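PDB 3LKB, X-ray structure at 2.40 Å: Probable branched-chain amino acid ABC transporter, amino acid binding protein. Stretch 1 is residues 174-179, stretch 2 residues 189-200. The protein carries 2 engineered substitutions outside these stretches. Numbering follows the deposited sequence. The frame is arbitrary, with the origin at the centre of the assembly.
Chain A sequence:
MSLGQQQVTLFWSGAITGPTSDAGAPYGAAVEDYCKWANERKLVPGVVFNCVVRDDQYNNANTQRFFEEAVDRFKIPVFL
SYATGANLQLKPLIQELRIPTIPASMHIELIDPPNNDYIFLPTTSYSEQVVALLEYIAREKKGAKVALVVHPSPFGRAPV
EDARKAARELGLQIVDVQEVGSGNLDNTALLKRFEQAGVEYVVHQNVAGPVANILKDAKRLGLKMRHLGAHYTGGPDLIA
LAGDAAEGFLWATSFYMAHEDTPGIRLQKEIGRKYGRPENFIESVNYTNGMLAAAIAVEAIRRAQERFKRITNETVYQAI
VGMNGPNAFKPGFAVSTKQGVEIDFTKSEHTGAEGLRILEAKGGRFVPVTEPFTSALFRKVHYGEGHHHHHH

Stretch 1 (174-179) IVDVQE
Stretch 2 189-200: ALLKRFEQAGVE

Residues 174-179 form a β-strand that begins earlier in the chain, and residues 189-196 complete a helix that also begins upstream. Their axes run nearly antiparallel, at 170° between N-to-C directions, with a closest approach of 9.7 Å. The register runs in the antiparallel sense: CA of Val175 lies 7.4 Å from CA of Val199, CA of Asp176 lies 8.0 Å from CA of Phe194, and CA of Gln178 lies 8.4 Å from CA of Leu190.

Helical phi/psi values, near -62/-42, hold from Ala189 to Gln196, with i to i-4 bonds such as Phe194 N to Leu190 O (3.1 Å). Ala197 (-82/1) precedes Gly198 (72/24), whose positive phi, a conformation that favours glycine, closes the helix in a Schellman motif: Gly198 N bonds Glu195 O at 3.1 Å and Val199 N bonds Phe194 O at 2.9 Å. Val199 then extends (-56/138).

The strand is not regular. Val175 has phi/psi -98/-24, outside the extended region, whereas Asp176 (-152/154), Val177 (-133/122) and Gln178 (-118/143) are extended. Consequently the CA-to-CB bonds of the consecutive residues Val175 and Asp176 both point toward the helical stretch; Val177 points away and Gln178 toward.

No hydrogen bond links the stretches, so the contact, burying 259 Å² in total, rests on side-chain packing. At one end Val175, with an off-well chi1 of -6°, places CG2 3.8 Å from Val199 CG2 and 4.0 Å from Ala197 CB, an apolar cluster at the helix exit. Val199 is t (171°).

The CA-to-CB bond of Phe194 points sideways to the strand, but chi1 of -73° (m) and chi2 of 3° bring the ring's end nearer. Its CE1 is 4.0 Å from Asp176 CB and its CZ 4.1 Å from Gln178 CG, both approaching obliquely. Both strand residues offer an aliphatic carbon to the ring. The amide of Gln178 lies beyond, NE2 6.0 Å from Phe194 CZ, whereas Asp176 OD2 also comes within 4.0 Å of Phe194 CE1. Asp176 has chi1 -148°, between wells, and chi2 -11°; Gln178 is m, m (-75°, -66°) with chi3 -50°. This folded glutamine brings NE2 to 3.4 Å from Asp176 OD2 in a weak hydrogen bond, with an N-H...acceptor angle of 148°.

Leu190, t, p (161°, 77°), sets CD1 only 3.2 Å from Gln178 CG, a very tight carbon-carbon approach. The CA-to-CB bond of Arg193 points toward the strand, but its nearest approach is 5.0 Å, from Arg193 CD to Asp176 OD2; its guanidinium instead turns along the helix, where NH2 bonds Gln196 OE1 at 3.0 Å.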

# COMPACT_ATOMS: atom_id res chain seq x y z
N ILE A 174 27.00 4.57 22.20
CA ILE A 174 25.60 4.39 21.93
C ILE A 174 24.91 4.71 23.23
O ILE A 174 25.06 3.95 24.18
CB ILE A 174 25.30 2.92 21.60
CG1 ILE A 174 26.11 2.49 20.39
CG2 ILE A 174 23.77 2.69 21.44
CD1 ILE A 174 25.54 2.88 19.06
N VAL A 175 24.14 5.79 23.27
CA VAL A 175 23.56 6.21 24.55
C VAL A 175 22.09 5.73 24.74
O VAL A 175 21.60 5.61 25.88
CB VAL A 175 23.68 7.73 24.79
CG1 VAL A 175 24.51 8.38 23.71
CG2 VAL A 175 22.34 8.39 24.81
N ASP A 176 21.40 5.47 23.64
CA ASP A 176 20.07 4.90 23.72
C ASP A 176 19.82 4.10 22.49
O ASP A 176 20.47 4.34 21.45
CB ASP A 176 19.02 6.01 23.83
CG ASP A 176 17.81 5.60 24.65
OD1 ASP A 176 17.70 4.39 24.96
OD2 ASP A 176 16.96 6.48 24.99
N VAL A 177 18.94 3.12 22.62
CA VAL A 177 18.26 2.52 21.51
C VAL A 177 16.76 2.38 21.75
O VAL A 177 16.27 1.78 22.74
CB VAL A 177 18.98 1.26 20.91
CG1 VAL A 177 20.21 0.86 21.69
CG2 VAL A 177 18.06 0.08 20.62
N GLN A 178 16.04 3.02 20.83
CA GLN A 178 14.62 3.14 20.84
C GLN A 178 14.00 2.48 19.62
O GLN A 178 14.49 2.60 18.50
CB GLN A 178 14.24 4.62 20.75
CG GLN A 178 14.43 5.45 22.00
CD GLN A 178 13.52 5.05 23.12
OE1 GLN A 178 12.32 4.92 22.94
NE2 GLN A 178 14.10 4.85 24.30
N GLU A 179 12.86 1.88 19.81
CA GLU A 179 12.07 1.28 18.80
C GLU A 179 10.95 2.23 18.43
O GLU A 179 10.22 2.61 19.25
CB GLU A 179 11.60 -0.09 19.30
CG GLU A 179 12.57 -1.20 18.98
CD GLU A 179 12.39 -2.55 19.68
OE1 GLU A 179 11.29 -3.07 19.80
OE2 GLU A 179 13.38 -3.14 20.09
N ALA A 189 8.95 14.00 22.43
CA ALA A 189 9.53 13.43 23.62
C ALA A 189 10.85 12.67 23.34
O ALA A 189 11.82 12.76 24.10
CB ALA A 189 8.51 12.51 24.35
N LEU A 190 10.87 11.91 22.27
CA LEU A 190 12.01 11.06 22.03
C LEU A 190 13.18 11.95 21.65
O LEU A 190 14.26 11.80 22.16
CB LEU A 190 11.70 10.06 20.93
CG LEU A 190 12.90 9.42 20.27
CD1 LEU A 190 13.42 8.37 21.22
CD2 LEU A 190 12.43 8.80 19.00
N LEU A 191 12.93 12.89 20.77
CA LEU A 191 13.96 13.82 20.37
C LEU A 191 14.50 14.69 21.54
O LEU A 191 15.71 14.91 21.65
CB LEU A 191 13.49 14.66 19.17
CG LEU A 191 13.31 13.90 17.84
CD1 LEU A 191 12.44 14.65 16.88
CD2 LEU A 191 14.65 13.54 17.16
N LYS A 192 13.60 15.16 22.40
CA LYS A 192 13.99 15.92 23.63
C LYS A 192 14.84 15.07 24.59
O LYS A 192 15.78 15.58 25.15
CB LYS A 192 12.75 16.43 24.38
CG LYS A 192 12.39 17.90 24.24
CD LYS A 192 12.54 18.46 22.85
CE LYS A 192 11.41 19.51 22.58
NZ LYS A 192 11.61 20.95 23.03
N ARG A 193 14.53 13.79 24.73
CA ARG A 193 15.36 12.83 25.45
C ARG A 193 16.78 12.77 24.90
O ARG A 193 17.75 12.86 25.67
CB ARG A 193 14.73 11.42 25.38
CG ARG A 193 14.22 10.82 26.69
CD ARG A 193 15.42 10.49 27.63
NE ARG A 193 15.99 11.70 28.26
CZ ARG A 193 16.98 11.74 29.18
NH1 ARG A 193 17.57 10.63 29.63
NH2 ARG A 193 17.36 12.93 29.65
N PHE A 194 16.91 12.65 23.57
CA PHE A 194 18.23 12.62 22.88
C PHE A 194 19.01 13.90 23.07
O PHE A 194 20.20 13.88 23.34
CB PHE A 194 18.03 12.38 21.37
CG PHE A 194 17.64 10.97 21.02
CD1 PHE A 194 17.40 10.00 22.02
CD2 PHE A 194 17.44 10.61 19.69
CE1 PHE A 194 17.05 8.70 21.71
CE2 PHE A 194 17.08 9.30 19.34
CZ PHE A 194 16.87 8.33 20.34
N GLU A 195 18.33 15.03 22.93
CA GLU A 195 18.95 16.31 23.11
C GLU A 195 19.47 16.44 24.55
O GLU A 195 20.56 16.94 24.73
CB GLU A 195 17.98 17.43 22.75
CG GLU A 195 18.22 18.69 23.59
CD GLU A 195 17.92 19.97 22.86
OE1 GLU A 195 16.81 20.51 23.08
OE2 GLU A 195 18.78 20.42 22.06
N GLN A 196 18.73 15.98 25.57
CA GLN A 196 19.19 16.10 26.98
C GLN A 196 20.45 15.30 27.23
O GLN A 196 21.38 15.73 27.97
CB GLN A 196 18.12 15.66 28.00
CG GLN A 196 16.91 16.54 27.98
CD GLN A 196 15.85 16.09 28.97
OE1 GLN A 196 15.27 14.99 28.84
NE2 GLN A 196 15.57 16.94 29.98
N ALA A 197 20.48 14.13 26.61
CA ALA A 197 21.58 13.19 26.79
C ALA A 197 22.74 13.58 25.90
O ALA A 197 23.73 12.89 25.87
CB ALA A 197 21.10 11.78 26.47
N GLY A 198 22.60 14.67 25.14
CA GLY A 198 23.68 15.13 24.25
C GLY A 198 23.95 14.29 23.00
O GLY A 198 25.04 14.33 22.45
N VAL A 199 22.95 13.54 22.53
CA VAL A 199 23.06 12.78 21.29
C VAL A 199 23.44 13.71 20.14
O VAL A 199 22.92 14.79 20.03
CB VAL A 199 21.75 11.96 21.00
CG1 VAL A 199 21.73 11.34 19.60
CG2 VAL A 199 21.58 10.86 22.05
N GLU A 200 24.35 13.27 19.27
CA GLU A 200 24.79 14.14 18.19
C GLU A 200 24.55 13.53 16.82
O GLU A 200 24.60 14.21 15.81
CB GLU A 200 26.25 14.55 18.36
CG GLU A 200 27.06 13.63 19.23
CD GLU A 200 28.33 14.30 19.79
OE1 GLU A 200 29.16 13.59 20.44
OE2 GLU A 200 28.48 15.53 19.58